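Local coordinates for protein alpha-L-rhamnosidase (Streptomyces avermitilis, PDB 3W5M) that hydrolyses terminal non-reducing alpha-L-rhamnose residues from flavonoid glycosides and gum arabic, as a family 78 glycoside hydrolase, at residues 764-769 / 819-824; 756-761 / 798-803; 321-324 / 328-331. One frame throughout, in Å; residues are numbered along the deposited sequence.

Interaction 1: residues 764-769 / 819-824; sequences FAHSAD and LSMNLV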
# COMPACT_ATOMS: atom_id res chain seq x y z
N PHE A 764 -19.72 -1.42 18.64
CA PHE A 764 -19.31 -1.19 20.02
C PHE A 764 -19.35 -2.50 20.83
O PHE A 764 -18.36 -2.87 21.48
CB PHE A 764 -20.21 -0.07 20.62
CG PHE A 764 -19.93 0.30 22.06
CD1 PHE A 764 -18.69 0.10 22.67
CD2 PHE A 764 -20.93 0.92 22.82
CE1 PHE A 764 -18.47 0.48 23.98
CE2 PHE A 764 -20.70 1.31 24.13
CZ PHE A 764 -19.47 1.09 24.72
N ALA A 765 -20.49 -3.18 20.79
CA ALA A 765 -20.65 -4.49 21.42
C ALA A 765 -19.63 -5.49 20.94
O ALA A 765 -19.02 -6.19 21.75
CB ALA A 765 -22.05 -5.05 21.16
N HIS A 766 -19.45 -5.57 19.62
CA HIS A 766 -18.54 -6.55 19.02
C HIS A 766 -17.09 -6.31 19.49
O HIS A 766 -16.35 -7.28 19.76
CB HIS A 766 -18.59 -6.49 17.49
CG HIS A 766 -17.82 -7.58 16.81
ND1 HIS A 766 -18.07 -8.92 17.01
CD2 HIS A 766 -16.80 -7.52 15.91
CE1 HIS A 766 -17.26 -9.64 16.26
NE2 HIS A 766 -16.47 -8.82 15.59
N SER A 767 -16.70 -5.04 19.55
CA SER A 767 -15.39 -4.68 20.09
C SER A 767 -15.23 -5.10 21.57
O SER A 767 -14.18 -5.60 21.95
CB SER A 767 -15.09 -3.20 19.91
OG SER A 767 -14.76 -2.98 18.56
N ALA A 768 -16.28 -4.92 22.38
CA ALA A 768 -16.25 -5.39 23.77
C ALA A 768 -16.11 -6.92 23.85
O ALA A 768 -15.38 -7.44 24.71
CB ALA A 768 -17.51 -4.93 24.52
N ASP A 769 -16.81 -7.62 22.96
CA ASP A 769 -16.80 -9.08 22.86
C ASP A 769 -15.39 -9.54 22.52
O ASP A 769 -14.82 -10.43 23.17
CB ASP A 769 -17.77 -9.51 21.75
CG ASP A 769 -17.88 -11.02 21.56
OD1 ASP A 769 -17.18 -11.82 22.23
OD2 ASP A 769 -18.69 -11.43 20.72
N LEU A 819 -26.93 -11.04 13.44
CA LEU A 819 -26.71 -12.48 13.51
C LEU A 819 -25.23 -12.81 13.68
O LEU A 819 -24.85 -13.67 14.50
CB LEU A 819 -27.30 -13.21 12.30
CG LEU A 819 -28.83 -13.21 12.33
CD1 LEU A 819 -29.33 -13.48 10.92
CD2 LEU A 819 -29.35 -14.24 13.33
N SER A 820 -24.39 -12.11 12.91
CA SER A 820 -22.94 -12.33 12.95
C SER A 820 -22.32 -12.07 14.33
O SER A 820 -21.49 -12.86 14.80
CB SER A 820 -22.24 -11.44 11.93
OG SER A 820 -20.90 -11.88 11.78
N MET A 821 -22.69 -10.96 14.94
CA MET A 821 -22.10 -10.47 16.18
C MET A 821 -22.83 -10.99 17.42
O MET A 821 -22.53 -10.56 18.53
CB MET A 821 -22.04 -8.94 16.19
CG MET A 821 -21.17 -8.36 15.07
SD MET A 821 -21.29 -6.58 14.92
CE MET A 821 -20.00 -6.29 13.68
N ASN A 822 -23.75 -11.91 17.19
CA ASN A 822 -24.51 -12.59 18.26
C ASN A 822 -25.30 -11.61 19.09
O ASN A 822 -25.31 -11.67 20.33
CB ASN A 822 -23.57 -13.49 19.10
CG ASN A 822 -22.86 -14.52 18.23
OD1 ASN A 822 -23.49 -15.22 17.45
ND2 ASN A 822 -21.53 -14.60 18.35
N LEU A 823 -25.98 -10.69 18.38
CA LEU A 823 -26.74 -9.64 19.02
C LEU A 823 -28.24 -9.95 19.09
O LEU A 823 -28.89 -9.45 19.99
CB LEU A 823 -26.48 -8.28 18.37
CG LEU A 823 -25.00 -7.85 18.47
CD1 LEU A 823 -24.73 -6.60 17.65
CD2 LEU A 823 -24.53 -7.62 19.90
N VAL A 824 -28.76 -10.79 18.19
CA VAL A 824 -30.17 -11.20 18.21
C VAL A 824 -30.37 -12.13 19.42
O VAL A 824 -29.61 -13.06 19.59
CB VAL A 824 -30.56 -11.99 16.94
CG1 VAL A 824 -32.04 -12.30 16.92
CG2 VAL A 824 -30.20 -11.23 15.67
O HOH W 1 -19.93 -9.85 18.93
O HOH W 2 -20.16 -13.58 20.99
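M821 lays its side chain across H766 at about a right angle. It is the first residue past the end of helix 812-820, while H766 lies within helix 756-777. The methionine chain is extended beyond CG (chi2 171°), which carries its sulfur and methyl past the CB-CG end of H766. M821 CG comes to 3.7 Å from H766 ND1, and M821 SD comes equally close, 3.7 Å, to H766 CB. The sulfur sits 4.7 Å from the ring centroid of H766, in an oblique sulfur-aromatic contact. The backbone carbonyl of M821 reaches helix 756-777 through a water. That water lies 2.7 Å from M821 O, to which it donates. It is also bonded to H766 ND1 in the plane of the imidazole, and it donates to D769 OD2.

N822 follows with a positive phi of 60°. A Schellman motif closes helix 812-820 here, with N822 at the C-prime position. Its amide ND2 gives a hydrogen bond to a second water, 3.1 Å away, and this water donates to D769 OD2. The same carboxylate oxygen is in a salt bridge with R773.

L823 returns to apolar contact. Its CD2 meets A765 CB at 3.8 Å. The carbonyls of N822 and L823 turn to R793 and Q797 on helix 783-800.

No hydrogen bond passes directly between 764-769 and 819-824. The direct contacts are van der Waals ones, and two waters carry the polar links. D769 OD2 collects both waters, so its negative charge probably helps to tie the end of helix 812-820 to helix 756-777.

Interaction 2: residues 756-761 / 798-803; sequences KDVIAT and TAYVAS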
# COMPACT_ATOMS: atom_id res chain seq x y z
N LYS A 756 -27.38 4.19 10.96
CA LYS A 756 -26.01 4.24 11.46
C LYS A 756 -25.90 4.00 12.97
O LYS A 756 -24.85 3.56 13.43
CB LYS A 756 -25.32 5.54 11.04
CG LYS A 756 -25.18 5.67 9.52
CD LYS A 756 -24.77 7.07 9.11
CE LYS A 756 -24.43 7.11 7.64
NZ LYS A 756 -23.94 8.46 7.29
N ASP A 757 -26.96 4.27 13.74
CA ASP A 757 -26.93 3.97 15.19
C ASP A 757 -27.01 2.47 15.49
O ASP A 757 -26.38 2.00 16.43
CB ASP A 757 -27.99 4.76 15.99
CG ASP A 757 -29.41 4.56 15.46
OD1 ASP A 757 -29.60 4.38 14.24
OD2 ASP A 757 -30.36 4.61 16.28
N VAL A 758 -27.74 1.72 14.68
CA VAL A 758 -27.74 0.24 14.74
C VAL A 758 -26.32 -0.27 14.46
O VAL A 758 -25.78 -1.10 15.20
CB VAL A 758 -28.74 -0.37 13.73
CG1 VAL A 758 -28.66 -1.89 13.70
CG2 VAL A 758 -30.16 0.07 14.04
N ILE A 759 -25.72 0.25 13.40
CA ILE A 759 -24.34 -0.12 13.04
C ILE A 759 -23.35 0.21 14.14
O ILE A 759 -22.54 -0.65 14.53
CB ILE A 759 -23.86 0.60 11.76
CG1 ILE A 759 -24.68 0.21 10.51
CG2 ILE A 759 -22.35 0.42 11.58
CD1 ILE A 759 -24.79 -1.27 10.21
N ALA A 760 -23.39 1.44 14.62
CA ALA A 760 -22.44 1.90 15.60
C ALA A 760 -22.56 1.16 16.92
O ALA A 760 -21.56 0.80 17.53
CB ALA A 760 -22.57 3.40 15.82
N THR A 761 -23.80 0.92 17.37
CA THR A 761 -23.96 0.20 18.62
C THR A 761 -23.55 -1.28 18.43
O THR A 761 -22.95 -1.84 19.33
CB THR A 761 -25.39 0.37 19.20
OG1 THR A 761 -25.70 1.77 19.30
CG2 THR A 761 -25.42 -0.20 20.61
N THR A 798 -32.89 -4.20 23.23
CA THR A 798 -34.01 -3.36 23.63
C THR A 798 -34.31 -2.25 22.62
O THR A 798 -35.49 -1.96 22.34
CB THR A 798 -33.79 -2.77 25.04
OG1 THR A 798 -33.70 -3.86 25.96
CG2 THR A 798 -34.95 -1.87 25.45
N ALA A 799 -33.26 -1.67 22.04
CA ALA A 799 -33.40 -0.51 21.18
C ALA A 799 -33.79 -0.87 19.76
O ALA A 799 -34.58 -0.16 19.14
CB ALA A 799 -32.13 0.35 21.20
N TYR A 800 -33.26 -1.98 19.25
CA TYR A 800 -33.35 -2.26 17.82
C TYR A 800 -33.96 -3.58 17.39
O TYR A 800 -34.22 -3.77 16.19
CB TYR A 800 -31.95 -2.08 17.16
CG TYR A 800 -31.13 -0.90 17.65
CD1 TYR A 800 -31.54 0.42 17.42
CD2 TYR A 800 -29.92 -1.11 18.33
CE1 TYR A 800 -30.76 1.49 17.87
CE2 TYR A 800 -29.16 -0.06 18.79
CZ TYR A 800 -29.56 1.23 18.56
OH TYR A 800 -28.78 2.26 19.03
N VAL A 801 -34.22 -4.49 18.34
CA VAL A 801 -34.75 -5.80 18.00
C VAL A 801 -36.17 -5.91 18.53
O VAL A 801 -36.40 -5.76 19.73
CB VAL A 801 -33.88 -6.95 18.55
CG1 VAL A 801 -34.41 -8.29 18.08
CG2 VAL A 801 -32.42 -6.81 18.11
N ALA A 802 -37.10 -6.15 17.62
CA ALA A 802 -38.53 -6.28 17.94
C ALA A 802 -38.95 -7.73 18.29
O ALA A 802 -38.23 -8.70 18.00
CB ALA A 802 -39.36 -5.76 16.78
N SER A 803 -40.14 -7.86 18.88
CA SER A 803 -40.63 -9.15 19.39
C SER A 803 -40.71 -10.24 18.36
O SER A 803 -40.63 -11.42 18.71
CB SER A 803 -42.01 -8.97 20.03
OG SER A 803 -41.84 -8.24 21.23
O HOH W 3 -30.15 4.59 18.73
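Y800 pushes its ring against the first turns of helix 756-777, where V758 takes one face. V758 CG2 makes a CH-pi contact, 4.1 Å from the Y800 ring centroid and 27° off the ring normal. Its nearest ring atom is Y800 CD1, at 3.7 Å. A799 CB lies over the opposite face, so the ring is held between A799 of its own helix and V758 of helix 756-777. F796 adds an edge-to-face ring contact.

The polar contacts gather at the phenol end. The two hydroxyls approach each other, with Y800 OH 3.1 Å from T761 OG1. T761 OG1 sits beside its own backbone N (chi1 -53°). From there it donates to D757 O, one turn back, at 3.0 Å. T761 N reaches the same carbonyl oxygen from the other face of its plane. T761 OG1 is also bonded to R739 N.

A water in the plane of the phenol ring joins Y800 OH, at 2.7 Å, to the carboxylate of D757, to which it donates. D757 OD2 also approaches Y800 CE1 at 3.5 Å, with carboxylate and ring planes nearly perpendicular. The charge of D757 is met by a salt bridge to K808, whose backbone is hydrogen-bonded to that of Y800.

With an alanine in the tyrosine's place, V758 would probably lose the ring it packs on, and the water on D757 its phenol partner.

The contact joins the start of helix 756-777 to the end of helix 783-800. Such packing of successive helices is typical of the (alpha/alpha)6 barrel, the catalytic domain of this family.

Interaction 3: residues 321-324 / 328-331; sequences LYAT and LYEA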
# COMPACT_ATOMS: atom_id res chain seq x y z
N LEU A 321 25.25 -2.67 4.45
CA LEU A 321 24.79 -1.30 4.33
C LEU A 321 23.46 -1.21 5.09
O LEU A 321 22.55 -1.97 4.80
CB LEU A 321 24.58 -0.88 2.86
CG LEU A 321 24.03 0.53 2.60
CD1 LEU A 321 25.09 1.58 2.92
CD2 LEU A 321 23.54 0.72 1.17
N TYR A 322 23.40 -0.28 6.03
CA TYR A 322 22.15 0.10 6.70
C TYR A 322 21.75 1.47 6.13
O TYR A 322 22.57 2.40 6.06
CB TYR A 322 22.39 0.20 8.22
CG TYR A 322 23.07 -1.03 8.79
CD1 TYR A 322 22.35 -2.13 9.14
CD2 TYR A 322 24.45 -1.08 8.92
CE1 TYR A 322 22.95 -3.26 9.66
CE2 TYR A 322 25.09 -2.20 9.44
CZ TYR A 322 24.33 -3.28 9.79
OH TYR A 322 24.93 -4.41 10.29
N ALA A 323 20.49 1.60 5.71
CA ALA A 323 20.06 2.85 5.10
C ALA A 323 18.60 3.13 5.34
O ALA A 323 17.79 2.22 5.57
CB ALA A 323 20.34 2.82 3.59
N THR A 324 18.28 4.41 5.25
CA THR A 324 16.89 4.85 5.27
C THR A 324 16.81 6.24 4.62
O THR A 324 17.84 6.81 4.23
CB THR A 324 16.29 4.83 6.72
OG1 THR A 324 14.88 5.16 6.66
CG2 THR A 324 17.05 5.77 7.68
N LEU A 328 12.40 8.72 -0.33
CA LEU A 328 12.63 7.39 -0.86
C LEU A 328 14.07 7.41 -1.37
O LEU A 328 14.56 8.47 -1.72
CB LEU A 328 11.72 7.07 -2.07
CG LEU A 328 10.20 7.21 -1.91
CD1 LEU A 328 9.58 7.05 -3.30
CD2 LEU A 328 9.67 6.15 -0.97
N TYR A 329 14.69 6.23 -1.43
CA TYR A 329 16.07 6.15 -1.92
C TYR A 329 16.26 4.85 -2.69
O TYR A 329 15.50 3.86 -2.53
CB TYR A 329 17.09 6.25 -0.77
CG TYR A 329 17.16 5.00 0.06
CD1 TYR A 329 16.17 4.73 1.04
CD2 TYR A 329 18.14 4.06 -0.16
CE1 TYR A 329 16.19 3.56 1.76
CE2 TYR A 329 18.17 2.87 0.57
CZ TYR A 329 17.19 2.64 1.53
OH TYR A 329 17.20 1.47 2.26
N GLU A 330 17.32 4.84 -3.50
CA GLU A 330 17.84 3.62 -4.10
C GLU A 330 19.34 3.81 -4.07
O GLU A 330 19.82 4.82 -4.55
CB GLU A 330 17.41 3.51 -5.55
CG GLU A 330 17.80 2.20 -6.19
CD GLU A 330 17.39 2.18 -7.66
OE1 GLU A 330 18.16 2.67 -8.51
OE2 GLU A 330 16.28 1.71 -7.93
N ALA A 331 20.04 2.85 -3.48
CA ALA A 331 21.46 2.94 -3.29
C ALA A 331 22.18 2.08 -4.29
O ALA A 331 21.67 1.03 -4.73
CB ALA A 331 21.84 2.51 -1.88
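The ring of Y329 is the flat group of this contact, and A323 and T324 both meet it obliquely, neither squarely over a face nor squarely at an edge. Both approach from the same side of the ring plane, A323 over the CE2 flank and T324 over the CE1 flank. A323 CB is 3.7 Å from Y329 CE2 and nearly as close to CZ. T324 meets the ring through its backbone, with T324 CA 3.8 Å from Y329 CE1. The T324 side chain leaves in the opposite direction and gives its hydroxyl to a hydrogen bond with Q355 O.

Y329 reaches across because its CG lies between the backbone N and the carbonyl carbon (chi1 74°). The phenol oxygen ends beside the backbone of A323. Y329 OH is 3.4 Å from A323 O, a close approach but not a hydrogen bond. Its polar partners are Q357 OE1 and Y359 OH, both on strand 353-360. The hydroxyl therefore crosses an apolar interface and is satisfied on the far side.

A second, smaller contact lies toward the start of 321-324 and the end of 328-331. L321 CD2 meets A331 CB at 3.9 Å.

The two segments belong to different sheets. Their axes stay 8.1 Å apart at the closest and run at 156°, close to antiparallel. The chain leaves one sheet and enters the other within a few residues. Strand 316-326 lies between strands 398-407 and 353-360 in a mixed sheet. Strand 328-333 lies between strands 368-377 and 336-337 in an antiparallel sheet. The side chains of L321, A323, Y329 and A331 fill the space between these facing sheets, as in a beta-sandwich, while L399 on strand 398-407 also touches Y329.

Interactions 1 and 2 belong together. Their centres are 11 Å apart, both use helix 756-777, and all four segments fall in the six-hairpin glycosidase domain. Along the chain they cross: 756-761 and 764-769 come first, then 798-803 and 819-824. One helix is thus packed near its start against the end of helix 783-800, and a little further along against the end of helix 812-820. Interaction 3 comes earlier in the chain, in the N-terminal rhamnosidase domain. Its centre is 46 Å from that of interaction 1 and 52 Å from that of interaction 2, on the opposite side of the chain's centre. It joins two beta-sheets, whereas interactions 1 and 2 join helices of the catalytic domain.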